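Local coordinates for enolase from the environmental genome shotgun sequencing of the Sargasso Sea (PDB 2QGY) that is of unknown specific function but belongs to the enolase superfamily, whose members typically use a magnesium ion to stabilise an enolate intermediate, at the interface of chains A and B. Sequence-based numbering; all coordinates share one arbitrary frame. Chains: chain A/B, Enolase from the environmental genome shotgun sequencing of the Sargasso Sea.

The interface of chains A and B. Residues chain A 95, 97, 232, 255, 258-259; chain B 230, 232-233, 253-254.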
ATOM      1  N   GLY A  95      -8.516   7.347  -1.426  1.00 23.48           N
ATOM      2  CA  GLY A  95      -8.326   6.353  -0.367  1.00 23.05           C
ATOM      3  C   GLY A  95      -7.565   5.085  -0.719  1.00 22.20           C
ATOM      4  O   GLY A  95      -7.466   4.185   0.104  1.00 21.49           O
ATOM      5  N   ARG A  97      -4.160   3.570  -0.973  1.00 19.16           N
ATOM      6  CA  ARG A  97      -2.846   4.002  -0.484  1.00 21.46           C
ATOM      7  C   ARG A  97      -1.760   2.980  -0.796  1.00 20.77           C
ATOM      8  O   ARG A  97      -1.655   2.510  -1.936  1.00 21.33           O
ATOM      9  CB  ARG A  97      -2.908   4.346   1.009  1.00 21.85           C
ATOM     10  CG  ARG A  97      -3.785   5.540   1.337  1.00 26.05           C
ATOM     11  CD  ARG A  97      -3.739   5.887   2.844  1.00 26.39           C
ATOM     12  NE  ARG A  97      -4.405   4.874   3.664  1.00 31.73           N
ATOM     13  CZ  ARG A  97      -5.691   4.923   4.043  1.00 35.20           C
ATOM     14  NH1 ARG A  97      -6.202   3.940   4.774  1.00 36.21           N
ATOM     15  NH2 ARG A  97      -6.470   5.947   3.704  1.00 36.24           N
ATOM     16  N   GLU A 232       0.436  -3.692  11.674  1.00 15.68           N
ATOM     17  CA  GLU A 232      -1.003  -3.718  11.434  1.00 17.44           C
ATOM     18  C   GLU A 232      -1.775  -4.516  12.479  1.00 16.61           C
ATOM     19  O   GLU A 232      -3.001  -4.414  12.553  1.00 16.76           O
ATOM     20  CB  GLU A 232      -1.327  -4.243  10.042  1.00 17.90           C
ATOM     21  CG  GLU A 232      -0.939  -3.264   8.949  1.00 22.02           C
ATOM     22  CD  GLU A 232      -1.445  -3.712   7.608  1.00 26.44           C
ATOM     23  OE1 GLU A 232      -2.630  -3.476   7.302  1.00 30.65           O
ATOM     24  OE2 GLU A 232      -0.650  -4.299   6.860  1.00 31.46           O
ATOM     25  N   SER A 255       1.883   3.629   6.206  1.00 19.55           N
ATOM     26  CA  SER A 255       1.812   5.015   5.748  1.00 20.17           C
ATOM     27  C   SER A 255       0.395   5.505   5.897  1.00 20.84           C
ATOM     28  O   SER A 255      -0.534   4.711   6.101  1.00 21.13           O
ATOM     29  CB  SER A 255       2.292   5.182   4.275  1.00 21.78           C
ATOM     30  OG  SER A 255       1.519   4.360   3.391  1.00 24.77           O
ATOM     31  N   VAL A 258      -4.422   7.778   8.792  1.00 18.39           N
ATOM     32  CA  VAL A 258      -5.466   7.015   9.486  1.00 17.57           C
ATOM     33  C   VAL A 258      -4.883   5.914  10.366  1.00 17.14           C
ATOM     34  O   VAL A 258      -5.293   5.794  11.523  1.00 16.02           O
ATOM     35  CB  VAL A 258      -6.482   6.426   8.488  1.00 18.65           C
ATOM     36  CG1 VAL A 258      -7.531   5.576   9.227  1.00 19.66           C
ATOM     37  CG2 VAL A 258      -7.157   7.567   7.700  1.00 19.28           C
ATOM     38  N   HIS A 259      -3.927   5.137   9.841  1.00 15.64           N
ATOM     39  CA  HIS A 259      -3.332   4.060  10.655  1.00 16.04           C
ATOM     40  C   HIS A 259      -2.677   4.669  11.907  1.00 15.78           C
ATOM     41  O   HIS A 259      -2.846   4.150  13.020  1.00 15.19           O
ATOM     42  CB  HIS A 259      -2.316   3.264   9.841  1.00 16.28           C
ATOM     43  CG  HIS A 259      -1.541   2.266  10.656  1.00 17.25           C
ATOM     44  ND1 HIS A 259      -2.105   1.117  11.162  1.00 18.79           N
ATOM     45  CD2 HIS A 259      -0.278   2.307  11.130  1.00 17.41           C
ATOM     46  CE1 HIS A 259      -1.194   0.449  11.843  1.00 20.14           C
ATOM     47  NE2 HIS A 259      -0.077   1.157  11.854  1.00 17.94           N
TER
ATOM     48  N   ASP B 230     -12.995   5.192   7.042  1.00 16.21           N
ATOM     49  CA  ASP B 230     -11.835   4.635   6.373  1.00 16.47           C
ATOM     50  C   ASP B 230     -11.535   3.254   6.941  1.00 16.56           C
ATOM     51  O   ASP B 230     -11.683   3.030   8.143  1.00 16.73           O
ATOM     52  CB  ASP B 230     -10.620   5.555   6.591  1.00 17.23           C
ATOM     53  CG  ASP B 230      -9.424   5.158   5.734  1.00 20.15           C
ATOM     54  OD1 ASP B 230      -9.214   5.788   4.665  1.00 24.34           O
ATOM     55  OD2 ASP B 230      -8.674   4.230   6.108  1.00 23.29           O
ATOM     56  N   GLU B 232      -8.907   1.727   7.680  1.00 15.82           N
ATOM     57  CA  GLU B 232      -7.866   1.613   8.700  1.00 16.35           C
ATOM     58  C   GLU B 232      -8.275   2.225  10.024  1.00 15.99           C
ATOM     59  O   GLU B 232      -7.531   2.120  11.005  1.00 15.22           O
ATOM     60  CB  GLU B 232      -6.561   2.213   8.218  1.00 17.52           C
ATOM     61  CG  GLU B 232      -5.884   1.236   7.256  1.00 22.15           C
ATOM     62  CD  GLU B 232      -4.426   1.450   7.188  1.00 28.42           C
ATOM     63  OE1 GLU B 232      -4.020   2.401   6.482  1.00 29.68           O
ATOM     64  OE2 GLU B 232      -3.692   0.665   7.838  1.00 31.04           O
ATOM     65  N   ASN B 233      -9.466   2.818  10.040  1.00 15.70           N
ATOM     66  CA  ASN B 233     -10.003   3.407  11.251  1.00 17.03           C
ATOM     67  C   ASN B 233     -10.765   2.340  11.992  1.00 16.96           C
ATOM     68  O   ASN B 233     -11.996   2.345  12.026  1.00 17.05           O
ATOM     69  CB  ASN B 233     -10.876   4.633  10.966  1.00 17.52           C
ATOM     70  CG  ASN B 233     -11.108   5.462  12.221  1.00 22.90           C
ATOM     71  OD1 ASN B 233     -11.403   6.660  12.138  1.00 30.04           O
ATOM     72  ND2 ASN B 233     -10.954   4.827  13.403  1.00 23.44           N
ATOM     73  N   LYS B 253     -10.356  -1.333  -0.097  1.00 15.61           N
ATOM     74  CA  LYS B 253      -9.154  -0.502  -0.266  1.00 16.69           C
ATOM     75  C   LYS B 253      -7.936  -1.001   0.500  1.00 17.41           C
ATOM     76  O   LYS B 253      -6.916  -0.310   0.554  1.00 18.68           O
ATOM     77  CB  LYS B 253      -9.452   0.972   0.075  1.00 16.87           C
ATOM     78  CG  LYS B 253     -10.395   1.578  -0.953  1.00 19.60           C
ATOM     79  CD  LYS B 253     -10.775   2.960  -0.705  1.00 22.59           C
ATOM     80  CE  LYS B 253     -11.938   3.355  -1.642  1.00 23.20           C
ATOM     81  NZ  LYS B 253     -12.869   4.166  -0.805  1.00 26.16           N
ATOM     82  N   GLN B 254      -8.039  -2.181   1.095  1.00 16.38           N
ATOM     83  CA  GLN B 254      -6.919  -2.744   1.869  1.00 16.36           C
ATOM     84  C   GLN B 254      -6.567  -4.113   1.349  1.00 16.47           C
ATOM     85  O   GLN B 254      -7.324  -4.724   0.560  1.00 17.34           O
ATOM     86  CB  GLN B 254      -7.263  -2.800   3.379  1.00 16.90           C
ATOM     87  CG  GLN B 254      -7.203  -1.421   4.112  1.00 16.71           C
ATOM     88  CD  GLN B 254      -8.440  -0.539   3.865  1.00 14.86           C
ATOM     89  OE1 GLN B 254      -9.565  -1.020   3.900  1.00 17.93           O
ATOM     90  NE2 GLN B 254      -8.220   0.751   3.615  1.00 18.00           N
TER
HETATM   91  O   HOH W   1      -3.104   4.982   6.992  1.00 19.02           O
HETATM   92  O   HOH W   2      -5.140   0.684  11.196  1.00 22.87           O
HETATM   93  O   HOH W   3      -4.394  -2.048   8.882  1.00 28.93           O
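A:Arg97 lies in the loop ahead of helix 99-120 with phi/psi -111°/-132°, at the outer edge of the extended region, A:Val258 and A:His259 lie in the first turn of helix 257-265, and B:Asp230, B:Glu232 and B:Asn233 come from a loop leading into helix 234-243. The arginine, bent at chi3 (-70°), meets B:Asp230 tip to tip in a salt bridge, end-on and nearly coplanar. A:Arg97 NH1 donates to B:Asp230 OD2 at 2.8 Å and A:Arg97 NH2 to B:Asp230 OD1 at 2.9 Å, both oxygens using their syn lone pairs. The anti lone pair of B:Asp230 OD2 accepts the backbone N-H of B:Glu232 (N to OD2 3.0 Å), so this second bond helps fix the carboxylate's rotation. A:Arg97 NH1 also forms a longer salt bridge, 3.2 Å to B:Glu232 OE1, which is tilted from the guanidinium plane; one cation thus serves two carboxylates and probably offsets their charge.

B:Glu232 crosses A:His259 obliquely, with OE2 3.6 Å from the histidine CB. Water 1 joins OE1 to A:Ser255 O and to the early-helix amide of A:His259, while water 2 links A:His259 ND1 to the backbone O of B:Glu232. Water 3 lies between B:Glu232 OE2 and A:Glu232 OE1, 4.3 Å apart, and probably eases the repulsion of like charges. Beside this polar network, A:Val258 packs CG1 against B:Glu232 CB at 3.6 Å and CG2 against the carboxylate carbon of B:Asp230.

The patch is part of the two-fold symmetric interface of the deposited two-chain assembly, which may or may not be the biological dimer; in chain B the contact loops follow strands 224-226 and 248-250, the magnesium ligand B:Glu226 ending the first strand and B:Glu252 lying just beyond the second.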